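Side-chain contacts in NO-binding heme-dependent sensor protein (Shewanella oneidensis, PDB 4U9B), which binds heme and, at the heme iron, nitric oxide, and probably acts as a gas sensor of the H-NOX family: residues L26-P31 with V51-Q56; K32-V37 with E44-S49; F72-L77 with F147-H152; D86-D89 with S93-M96. One frame throughout, in Å; residues are numbered along the deposited sequence.

Along the chain, contact 2 falls between the two segments of contact 1, and contact 4 between those of contact 3. Contacts 1 and 2, centres about 9 Å apart, touch through Pro-31, Ala-30 and Glu-46; they join the end of helix 19-29 and its following loop to helix 44-58 by polar side chains. Contacts 3 and 4, centres about 13 Å apart, use helices 62-80, 139-152 and 91-96; they meet where Phe-74 packs on Leu-94 and bring apolar side chains to the heme pocket. The centres of contacts 1 and 4 are about 34 Å apart, on opposite sides of the chain's centre. Helix 62-80, which follows helix 44-58 in the chain, brings segment 72-77 to the heme.

Contact 1: residues L26-P31 with V51-Q56; sequences LEKHAP and VQDVAQ
The imidazole of His-29 meets Asp-53 at its edge, with OD2 lying in the ring plane, while CB of Lys-28 sits 3.6 Å above one face of that ring, toward its rim. The carboxylate of Asp-53 stands at 90° to the imidazole, and the two side chains cross at about a right angle. The bond from His-29 NE2 to Asp-53 OD2 is 2.7 Å long and nearly straight, 170° at the hydrogen, and uses the anti lone pair of the oxygen. Lys-28 approaches the same oxygen from the syn side: its NZ forms a salt bridge of 2.8 Å with Asp-53 OD2, 31° out of the carboxylate plane. A bend at chi3 of the lysine curls the chain, bringing CE to 3.5 Å from Asp-53 OD2. One oxygen is thus gripped by two donors from neighbouring residues. The second oxygen of Asp-53, OD1, pairs with Arg-57 one turn further on in a salt bridge, so the carboxylate lies among positive or hydrogen-donating groups and probably remains ionised. This is a His-carboxylate pair joining the last turn of helix 19-29 to the second half of helix 44-58, away from the heme and the zinc. Leu-25 of helix 19-29 packs against Asp-53 and Val-54 beside it, while Val-51 and Ala-55 turn to Ile-62 and Val-65 of helix 62-80.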
# COMPACT_ATOMS: atom_id res chain seq x y z
N LEU A 26 9.01 -17.27 -5.03
CA LEU A 26 9.77 -17.36 -3.78
C LEU A 26 11.10 -18.08 -3.99
O LEU A 26 12.11 -17.68 -3.41
CB LEU A 26 8.95 -18.08 -2.70
CG LEU A 26 7.75 -17.33 -2.11
CD1 LEU A 26 7.32 -17.96 -0.79
CD2 LEU A 26 8.04 -15.85 -1.91
N GLU A 27 11.11 -19.11 -4.83
CA GLU A 27 12.36 -19.80 -5.16
C GLU A 27 13.35 -18.84 -5.80
O GLU A 27 14.54 -18.85 -5.48
CB GLU A 27 12.11 -20.98 -6.10
CG GLU A 27 11.43 -22.18 -5.46
CD GLU A 27 11.17 -23.30 -6.46
OE1 GLU A 27 11.86 -23.34 -7.50
OE2 GLU A 27 10.28 -24.13 -6.20
N LYS A 28 12.84 -18.00 -6.70
CA LYS A 28 13.69 -17.09 -7.45
C LYS A 28 14.20 -15.92 -6.61
O LYS A 28 15.34 -15.49 -6.78
CB LYS A 28 12.93 -16.53 -8.65
CG LYS A 28 12.68 -17.52 -9.77
CD LYS A 28 12.03 -16.85 -10.98
CE LYS A 28 12.98 -15.88 -11.68
NZ LYS A 28 12.32 -15.15 -12.80
N HIS A 29 13.35 -15.41 -5.72
CA HIS A 29 13.59 -14.10 -5.12
C HIS A 29 13.74 -14.08 -3.60
O HIS A 29 14.12 -13.05 -3.04
CB HIS A 29 12.44 -13.17 -5.53
CG HIS A 29 12.25 -13.07 -7.01
ND1 HIS A 29 13.20 -12.51 -7.84
CD2 HIS A 29 11.24 -13.47 -7.81
CE1 HIS A 29 12.77 -12.57 -9.09
NE2 HIS A 29 11.59 -13.14 -9.10
N ALA A 30 13.47 -15.20 -2.94
CA ALA A 30 13.60 -15.26 -1.48
C ALA A 30 14.56 -16.38 -1.05
O ALA A 30 14.72 -17.36 -1.77
CB ALA A 30 12.24 -15.47 -0.83
N PRO A 31 15.19 -16.23 0.13
CA PRO A 31 16.07 -17.27 0.69
C PRO A 31 15.37 -18.63 0.78
O PRO A 31 14.14 -18.70 0.72
CB PRO A 31 16.40 -16.74 2.08
CG PRO A 31 16.32 -15.27 1.94
CD PRO A 31 15.18 -15.02 0.98
N VAL A 51 7.47 -8.44 -7.26
CA VAL A 51 6.57 -7.60 -8.04
C VAL A 51 7.22 -7.20 -9.37
O VAL A 51 6.53 -7.06 -10.38
CB VAL A 51 6.15 -6.35 -7.25
CG1 VAL A 51 5.18 -5.50 -8.06
CG2 VAL A 51 5.46 -6.75 -5.95
N GLN A 52 8.54 -7.03 -9.37
CA GLN A 52 9.28 -6.72 -10.61
C GLN A 52 9.14 -7.86 -11.61
O GLN A 52 8.98 -7.62 -12.81
CB GLN A 52 10.75 -6.45 -10.32
CG GLN A 52 11.55 -5.96 -11.54
CD GLN A 52 11.90 -4.48 -11.49
OE1 GLN A 52 11.47 -3.75 -10.60
NE2 GLN A 52 12.69 -4.04 -12.46
N ASP A 53 9.22 -9.08 -11.11
CA ASP A 53 9.10 -10.28 -11.94
C ASP A 53 7.71 -10.34 -12.56
O ASP A 53 7.57 -10.53 -13.77
CB ASP A 53 9.37 -11.52 -11.09
CG ASP A 53 9.65 -12.75 -11.93
OD1 ASP A 53 9.18 -12.82 -13.08
OD2 ASP A 53 10.36 -13.65 -11.42
N VAL A 54 6.68 -10.17 -11.73
CA VAL A 54 5.30 -10.17 -12.20
C VAL A 54 5.10 -9.12 -13.29
O VAL A 54 4.52 -9.40 -14.33
CB VAL A 54 4.32 -9.90 -11.04
CG1 VAL A 54 2.89 -9.72 -11.56
CG2 VAL A 54 4.37 -11.03 -10.02
N ALA A 55 5.59 -7.91 -13.03
CA ALA A 55 5.41 -6.81 -13.98
C ALA A 55 6.07 -7.12 -15.32
O ALA A 55 5.48 -6.89 -16.37
CB ALA A 55 5.96 -5.52 -13.40
N GLN A 56 7.29 -7.65 -15.28
CA GLN A 56 8.01 -7.94 -16.51
C GLN A 56 7.34 -9.08 -17.27
O GLN A 56 7.36 -9.11 -18.50
CB GLN A 56 9.48 -8.28 -16.23
CG GLN A 56 10.27 -8.61 -17.50
CD GLN A 56 11.77 -8.52 -17.32
OE1 GLN A 56 12.27 -7.82 -16.44
NE2 GLN A 56 12.51 -9.22 -18.18

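Contact 2: residues K32-V37 with E44-S49; sequences KDRVYV and ESELFS
Glu-46 reaches from helix 44-58 to Arg-34 and Tyr-36 of the loop. Its CB already lies 3.6 Å from Tyr-36 OH, and its CG is 4.1 Å from Tyr-36 OH. Beyond CG, which is anti to the carbonyl carbon, the chain runs extended (chi2 180°) and carries the carboxylate out to the loop, where CD faces the edge of the Arg-34 guanidinium, in its plane. OE1 then serves two donors: Arg-34 NE on its syn lone pair at 3.0 Å, and Tyr-36 OH on its anti lone pair, a short bond of 2.5 Å from Tyr-36 OH to Glu-46 OE1. OE2 takes Arg-34 NH2 at 2.8 Å, again through the syn lone pair. Arg-34 therefore grips side-on, through NE and one NH, with a nitrogen for each oxygen; both bonds are almost straight, and the guanidinium and carboxylate planes are only 13° apart. Bends at chi2 and chi3 fold the arginine into place and set its CG 3.5 Å above the plane of the Tyr-36 ring, toward the rim. The ring itself is stacked with Phe-6 of helix 3-17 and meets Tyr-42 edge-to-face, while Pro-31 packs against Glu-46. Three bonds and an opposite charge thus satisfy a buried carboxylate, which is probably ionised; the paired arginine bonds oppose its rotation, and between these segments Glu-46 is the acceptor for both loop side chains.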
# COMPACT_ATOMS: atom_id res chain seq x y z
N LYS A 32 16.14 -19.70 0.91
CA LYS A 32 15.60 -21.05 0.88
C LYS A 32 14.66 -21.27 2.06
O LYS A 32 14.92 -20.81 3.18
CB LYS A 32 16.73 -22.08 0.88
CG LYS A 32 16.27 -23.45 0.45
CD LYS A 32 17.37 -24.22 -0.27
CE LYS A 32 18.62 -24.33 0.58
NZ LYS A 32 19.60 -25.28 -0.02
N ASP A 33 13.54 -21.92 1.77
CA ASP A 33 12.49 -22.22 2.76
C ASP A 33 11.88 -20.97 3.40
O ASP A 33 11.50 -20.99 4.56
CB ASP A 33 13.04 -23.15 3.85
CG ASP A 33 13.37 -24.53 3.33
OD1 ASP A 33 12.43 -25.32 3.08
OD2 ASP A 33 14.57 -24.84 3.17
N ARG A 34 11.77 -19.91 2.62
CA ARG A 34 11.15 -18.67 3.10
C ARG A 34 9.68 -18.89 3.42
O ARG A 34 8.92 -19.44 2.62
CB ARG A 34 11.30 -17.55 2.06
CG ARG A 34 10.43 -16.31 2.31
CD ARG A 34 10.77 -15.61 3.61
NE ARG A 34 11.96 -14.76 3.49
CZ ARG A 34 13.07 -14.86 4.22
NH1 ARG A 34 13.18 -15.79 5.17
NH2 ARG A 34 14.07 -14.03 4.02
N VAL A 35 9.28 -18.47 4.62
CA VAL A 35 7.88 -18.41 5.01
C VAL A 35 7.65 -17.04 5.63
O VAL A 35 8.37 -16.63 6.53
CB VAL A 35 7.50 -19.51 6.01
CG1 VAL A 35 6.04 -19.38 6.43
CG2 VAL A 35 7.77 -20.89 5.41
N TYR A 36 6.64 -16.32 5.13
CA TYR A 36 6.39 -14.97 5.60
C TYR A 36 5.46 -14.95 6.81
O TYR A 36 4.25 -15.18 6.70
CB TYR A 36 5.82 -14.12 4.47
CG TYR A 36 6.84 -13.83 3.39
CD1 TYR A 36 7.95 -13.04 3.66
CD2 TYR A 36 6.71 -14.37 2.12
CE1 TYR A 36 8.89 -12.78 2.69
CE2 TYR A 36 7.66 -14.12 1.14
CZ TYR A 36 8.75 -13.32 1.43
OH TYR A 36 9.69 -13.07 0.46
N VAL A 37 6.06 -14.70 7.97
CA VAL A 37 5.33 -14.55 9.23
C VAL A 37 4.85 -13.11 9.35
O VAL A 37 5.65 -12.18 9.28
CB VAL A 37 6.23 -14.91 10.43
CG1 VAL A 37 5.53 -14.61 11.75
CG2 VAL A 37 6.65 -16.38 10.36
N GLU A 44 12.79 -5.60 2.05
CA GLU A 44 11.84 -5.04 1.09
C GLU A 44 12.22 -5.44 -0.33
O GLU A 44 11.37 -5.47 -1.22
CB GLU A 44 11.77 -3.52 1.22
CG GLU A 44 13.07 -2.81 0.87
CD GLU A 44 13.12 -1.40 1.41
OE1 GLU A 44 12.88 -1.22 2.63
OE2 GLU A 44 13.39 -0.47 0.62
N SER A 45 13.49 -5.77 -0.53
CA SER A 45 13.97 -6.20 -1.84
C SER A 45 13.26 -7.47 -2.29
O SER A 45 13.06 -7.68 -3.48
CB SER A 45 15.48 -6.43 -1.82
OG SER A 45 15.84 -7.38 -0.84
N GLU A 46 12.86 -8.31 -1.34
CA GLU A 46 12.14 -9.53 -1.69
C GLU A 46 10.80 -9.17 -2.31
O GLU A 46 10.42 -9.72 -3.34
CB GLU A 46 11.94 -10.43 -0.46
CG GLU A 46 13.23 -11.07 0.03
CD GLU A 46 13.04 -11.96 1.25
OE1 GLU A 46 11.97 -12.58 1.39
OE2 GLU A 46 13.97 -12.03 2.08
N LEU A 47 10.09 -8.22 -1.70
CA LEU A 47 8.80 -7.78 -2.22
C LEU A 47 8.98 -7.17 -3.61
O LEU A 47 8.28 -7.55 -4.55
CB LEU A 47 8.16 -6.75 -1.28
CG LEU A 47 6.72 -6.36 -1.61
CD1 LEU A 47 5.73 -7.36 -1.03
CD2 LEU A 47 6.42 -4.96 -1.10
N PHE A 48 9.92 -6.25 -3.74
CA PHE A 48 10.15 -5.56 -5.01
C PHE A 48 10.57 -6.54 -6.11
O PHE A 48 10.12 -6.43 -7.25
CB PHE A 48 11.20 -4.47 -4.85
CG PHE A 48 10.69 -3.21 -4.19
CD1 PHE A 48 9.67 -2.48 -4.77
CD2 PHE A 48 11.25 -2.75 -3.02
CE1 PHE A 48 9.20 -1.32 -4.18
CE2 PHE A 48 10.79 -1.59 -2.41
CZ PHE A 48 9.76 -0.88 -3.00
N SER A 49 11.43 -7.50 -5.77
CA SER A 49 11.89 -8.48 -6.74
C SER A 49 10.73 -9.31 -7.26
O SER A 49 10.62 -9.56 -8.46
CB SER A 49 12.95 -9.40 -6.13
OG SER A 49 14.18 -8.72 -5.98

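Contact 3: residues F72-L77 with F147-H152; sequences FLFNGL and FGAAQH. With HEM (protoporphyrin IX containing Fe), chain B.
Phe-74 lays one face of its ring on the backbone of Ala-149: the alanine CA stands 3.5 Å from the ring centroid, almost on the ring normal, in a CH-pi contact. The methyl group comes over the same face, with Ala-149 CB 3.4 Å from Phe-74 CE1. His-152, one turn along, crosses the phenylalanine side chain at about a right angle; its CB is 3.6 Å from Phe-74 CE2, and the two rings lie obliquely, centroids 5.5 Å apart and planes at 56°. The phenylalanine reaches over to helix 139-152 because its chi1 of -178° sets CG opposite the backbone N. This is a helix-helix packing in the heme-binding domain, in which the short segments of helices 62-80 and 139-152 approach to 8.1 Å between axes at 61°. Phe-74 and Gly-148 are the residues of closest backbone approach; with no side chain on Gly-148, the CB and ring of Phe-74 lie directly against its main chain. Leu-145, one turn before Ala-149 on helix 139-152, and Leu-94 of helix 91-96 also pack on Phe-74. Beside the aromatic contact, a water bridges the helices, donating to Asn-75 OD1 at 2.7 Å and to Gly-148 O at 2.8 Å; that carbonyl also accepts the backbone N of His-152. Three residues on from Phe-74, Leu-77 lines the heme pocket, its CD1 3.7 Å from the porphyrin nitrogen NC.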
# COMPACT_ATOMS: atom_id res chain seq x y z
N PHE A 72 -5.68 -3.64 -3.85
CA PHE A 72 -5.98 -4.95 -3.28
C PHE A 72 -5.62 -4.96 -1.80
O PHE A 72 -6.33 -5.56 -0.98
CB PHE A 72 -5.20 -6.03 -4.04
CG PHE A 72 -5.55 -7.44 -3.63
CD1 PHE A 72 -4.89 -8.05 -2.57
CD2 PHE A 72 -6.51 -8.16 -4.32
CE1 PHE A 72 -5.19 -9.35 -2.20
CE2 PHE A 72 -6.82 -9.46 -3.95
CZ PHE A 72 -6.16 -10.06 -2.89
N LEU A 73 -4.54 -4.27 -1.46
CA LEU A 73 -3.96 -4.33 -0.12
C LEU A 73 -4.85 -3.69 0.95
O LEU A 73 -4.77 -4.07 2.12
CB LEU A 73 -2.59 -3.65 -0.12
CG LEU A 73 -1.85 -3.53 1.22
CD1 LEU A 73 -1.57 -4.90 1.83
CD2 LEU A 73 -0.55 -2.77 1.02
N PHE A 74 -5.69 -2.73 0.57
CA PHE A 74 -6.49 -2.06 1.59
C PHE A 74 -7.42 -3.05 2.29
O PHE A 74 -7.50 -3.07 3.51
CB PHE A 74 -7.32 -0.92 1.03
CG PHE A 74 -8.10 -0.20 2.08
CD1 PHE A 74 -7.53 0.84 2.79
CD2 PHE A 74 -9.39 -0.60 2.40
CE1 PHE A 74 -8.23 1.48 3.79
CE2 PHE A 74 -10.10 0.04 3.40
CZ PHE A 74 -9.52 1.08 4.09
N ASN A 75 -8.13 -3.86 1.50
CA ASN A 75 -9.02 -4.85 2.07
C ASN A 75 -8.25 -5.90 2.86
O ASN A 75 -8.73 -6.41 3.87
CB ASN A 75 -9.84 -5.53 0.97
CG ASN A 75 -10.49 -4.53 0.03
OD1 ASN A 75 -9.82 -3.93 -0.81
ND2 ASN A 75 -11.80 -4.36 0.17
N GLY A 76 -7.05 -6.22 2.40
CA GLY A 76 -6.19 -7.17 3.08
C GLY A 76 -5.82 -6.68 4.46
O GLY A 76 -5.79 -7.46 5.42
N LEU A 77 -5.54 -5.39 4.57
CA LEU A 77 -5.22 -4.77 5.85
C LEU A 77 -6.47 -4.58 6.69
O LEU A 77 -6.46 -4.83 7.90
CB LEU A 77 -4.52 -3.43 5.63
CG LEU A 77 -3.13 -3.48 5.00
CD1 LEU A 77 -2.68 -2.09 4.58
CD2 LEU A 77 -2.13 -4.09 5.98
N PHE A 147 -7.43 4.49 -3.27
CA PHE A 147 -8.55 4.04 -4.08
C PHE A 147 -9.26 2.87 -3.41
O PHE A 147 -10.49 2.76 -3.46
CB PHE A 147 -8.08 3.64 -5.48
CG PHE A 147 -7.86 4.81 -6.40
CD1 PHE A 147 -8.92 5.56 -6.87
CD2 PHE A 147 -6.58 5.15 -6.82
CE1 PHE A 147 -8.72 6.63 -7.72
CE2 PHE A 147 -6.37 6.22 -7.67
CZ PHE A 147 -7.44 6.96 -8.12
N GLY A 148 -8.49 2.00 -2.77
CA GLY A 148 -9.05 0.89 -2.03
C GLY A 148 -9.91 1.38 -0.88
O GLY A 148 -11.00 0.86 -0.65
N ALA A 149 -9.40 2.37 -0.16
CA ALA A 149 -10.13 2.96 0.96
C ALA A 149 -11.39 3.65 0.47
O ALA A 149 -12.42 3.64 1.13
CB ALA A 149 -9.24 3.94 1.71
N ALA A 150 -11.30 4.27 -0.71
CA ALA A 150 -12.45 4.93 -1.31
C ALA A 150 -13.55 3.92 -1.62
O ALA A 150 -14.72 4.14 -1.29
CB ALA A 150 -12.03 5.68 -2.56
N GLN A 151 -13.17 2.81 -2.24
CA GLN A 151 -14.11 1.72 -2.53
C GLN A 151 -14.81 1.24 -1.27
O GLN A 151 -16.03 1.06 -1.25
CB GLN A 151 -13.38 0.55 -3.19
CG GLN A 151 -13.31 0.62 -4.71
CD GLN A 151 -14.62 0.27 -5.38
OE1 GLN A 151 -15.56 -0.21 -4.74
NE2 GLN A 151 -14.70 0.49 -6.69
N HIS A 152 -14.02 1.02 -0.22
CA HIS A 152 -14.53 0.58 1.07
C HIS A 152 -15.67 1.47 1.58
O HIS A 152 -16.68 0.97 2.07
CB HIS A 152 -13.39 0.57 2.09
CG HIS A 152 -13.80 0.16 3.47
ND1 HIS A 152 -13.97 -1.16 3.83
CD2 HIS A 152 -14.06 0.89 4.57
CE1 HIS A 152 -14.32 -1.22 5.10
NE2 HIS A 152 -14.38 0.01 5.58
CHA HEM B . 2.74 0.14 4.85
CHB HEM B . 0.15 3.80 3.03
CHC HEM B . -3.77 2.25 5.38
CHD HEM B . -0.91 -0.61 8.05
C1A HEM B . 2.31 1.15 4.02
C2A HEM B . 2.92 1.54 2.77
C3A HEM B . 2.19 2.55 2.27
C4A HEM B . 1.11 2.83 3.19
CMA HEM B . 2.44 3.31 0.96
CAA HEM B . 4.17 0.92 2.12
CBA HEM B . 5.43 1.26 2.92
CGA HEM B . 6.06 2.57 2.51
O1A HEM B . 7.12 2.93 3.10
O2A HEM B . 5.53 3.27 1.61
C1B HEM B . -1.15 3.68 3.46
C2B HEM B . -2.28 4.46 2.98
C3B HEM B . -3.37 4.04 3.65
C4B HEM B . -2.96 2.97 4.54
CMB HEM B . -2.12 5.57 1.92
CAB HEM B . -4.85 4.50 3.54
CBB HEM B . -5.34 5.15 2.48
C1C HEM B . -3.34 1.34 6.33
C2C HEM B . -4.19 0.64 7.27
C3C HEM B . -3.42 -0.15 8.03
C4C HEM B . -2.04 0.02 7.58
CMC HEM B . -5.72 0.80 7.36
CAC HEM B . -3.98 -1.07 9.14
CBC HEM B . -3.21 -1.66 10.07
C1D HEM B . 0.29 -0.74 7.38
C2D HEM B . 1.29 -1.73 7.71
C3D HEM B . 2.42 -1.50 6.71
C4D HEM B . 2.00 -0.39 5.89
CMD HEM B . 1.23 -2.80 8.81
CAD HEM B . 3.74 -2.28 6.60
CBD HEM B . 4.82 -1.63 7.47
CGD HEM B . 6.09 -2.42 7.33
O1D HEM B . 6.22 -3.15 6.32
O2D HEM B . 6.98 -2.32 8.22
NA HEM B . 1.20 1.95 4.24
NB HEM B . -1.60 2.78 4.40
NC HEM B . -2.04 0.94 6.54
ND HEM B . 0.74 0.02 6.31
FE HEM B . -0.36 1.56 5.51
O HOH W 1 -11.47 -1.82 -1.24

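Contact 4: residues D86-D89 with S93-M96; sequences DKFD and SLVM
The loop residue Phe-88, in an extended backbone conformation, runs close past helix 91-96, its CA 5.5 Å from that of Leu-94. Its ring lies flat on the helix surface: Leu-94 CA stands over one face, 3.7 Å from the ring centroid and 19° off the ring normal, a CH-pi contact displaced toward the rim. CB of Lys-87 lies 4.2 Å above the opposite face, toward the rim. Leu-94 crosses the phenylalanine side chain at about a right angle, with CB 3.9 Å from Phe-88 CG and CG 4.0 Å from Phe-88 CD2. The carbonyl oxygen of Ser-93 comes obliquely to the ring, 3.4 Å from Phe-88 CD1. In the heme domain this contact folds the loop after helix 82-85 back onto the helix that follows it. Leu-94 belongs to the heme pocket, its side chain about 4 Å from the heme at nearest atoms, and its CG, anti to the backbone N (chi1 -171°), leads from the phenylalanine toward it. Ser-93 OG is hydrogen-bonded to Asp-90 OD1. Phe-88 also packs on Phe-153 and on Val-101 and Ile-102 of helix 98-109, whose His-103, the axial heme residue in another structure, is not bound to iron here.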
# COMPACT_ATOMS: atom_id res chain seq x y z
N ASP A 86 -12.35 0.38 11.62
CA ASP A 86 -13.66 0.69 12.20
C ASP A 86 -13.67 2.03 12.95
O ASP A 86 -14.74 2.56 13.27
CB ASP A 86 -14.11 -0.42 13.15
CG ASP A 86 -14.55 -1.68 12.43
OD1 ASP A 86 -14.76 -1.63 11.20
OD2 ASP A 86 -14.68 -2.73 13.10
N LYS A 87 -12.49 2.56 13.23
CA LYS A 87 -12.39 3.84 13.93
C LYS A 87 -12.88 5.02 13.09
O LYS A 87 -13.10 6.11 13.61
CB LYS A 87 -10.95 4.10 14.35
CG LYS A 87 -10.45 3.23 15.49
CD LYS A 87 -9.06 3.64 15.92
CE LYS A 87 -8.70 3.10 17.29
NZ LYS A 87 -7.47 3.75 17.81
N PHE A 88 -13.04 4.79 11.78
CA PHE A 88 -13.34 5.87 10.84
C PHE A 88 -14.73 5.74 10.23
O PHE A 88 -15.11 4.68 9.74
CB PHE A 88 -12.28 5.90 9.74
CG PHE A 88 -10.89 6.05 10.26
CD1 PHE A 88 -10.45 7.27 10.75
CD2 PHE A 88 -10.02 4.97 10.27
CE1 PHE A 88 -9.16 7.41 11.23
CE2 PHE A 88 -8.73 5.11 10.75
CZ PHE A 88 -8.30 6.33 11.24
N ASP A 89 -15.48 6.84 10.26
CA ASP A 89 -16.85 6.87 9.76
C ASP A 89 -16.93 7.14 8.26
O ASP A 89 -17.95 6.85 7.63
CB ASP A 89 -17.65 7.94 10.51
CG ASP A 89 -17.99 7.53 11.93
OD1 ASP A 89 -18.42 6.37 12.13
OD2 ASP A 89 -17.82 8.36 12.85
N SER A 93 -12.05 11.02 6.96
CA SER A 93 -11.58 10.77 8.32
C SER A 93 -10.41 9.79 8.31
O SER A 93 -9.43 9.98 9.03
CB SER A 93 -12.71 10.22 9.19
OG SER A 93 -13.87 11.03 9.09
N LEU A 94 -10.52 8.74 7.50
CA LEU A 94 -9.47 7.73 7.41
C LEU A 94 -8.17 8.34 6.90
O LEU A 94 -7.12 8.18 7.52
CB LEU A 94 -9.90 6.58 6.49
CG LEU A 94 -8.99 5.34 6.46
CD1 LEU A 94 -9.81 4.10 6.11
CD2 LEU A 94 -7.83 5.49 5.48
N VAL A 95 -8.25 9.04 5.77
CA VAL A 95 -7.06 9.62 5.14
C VAL A 95 -6.38 10.62 6.06
O VAL A 95 -5.15 10.62 6.20
CB VAL A 95 -7.41 10.30 3.81
CG1 VAL A 95 -6.17 10.93 3.18
CG2 VAL A 95 -8.04 9.30 2.85
N MET A 96 -7.17 11.49 6.67
CA MET A 96 -6.63 12.48 7.60
C MET A 96 -6.13 11.82 8.88
O MET A 96 -5.42 12.45 9.67
CB MET A 96 -7.70 13.53 7.92
CG MET A 96 -8.07 14.40 6.73
SD MET A 96 -6.68 15.37 6.12
CE MET A 96 -6.43 16.49 7.49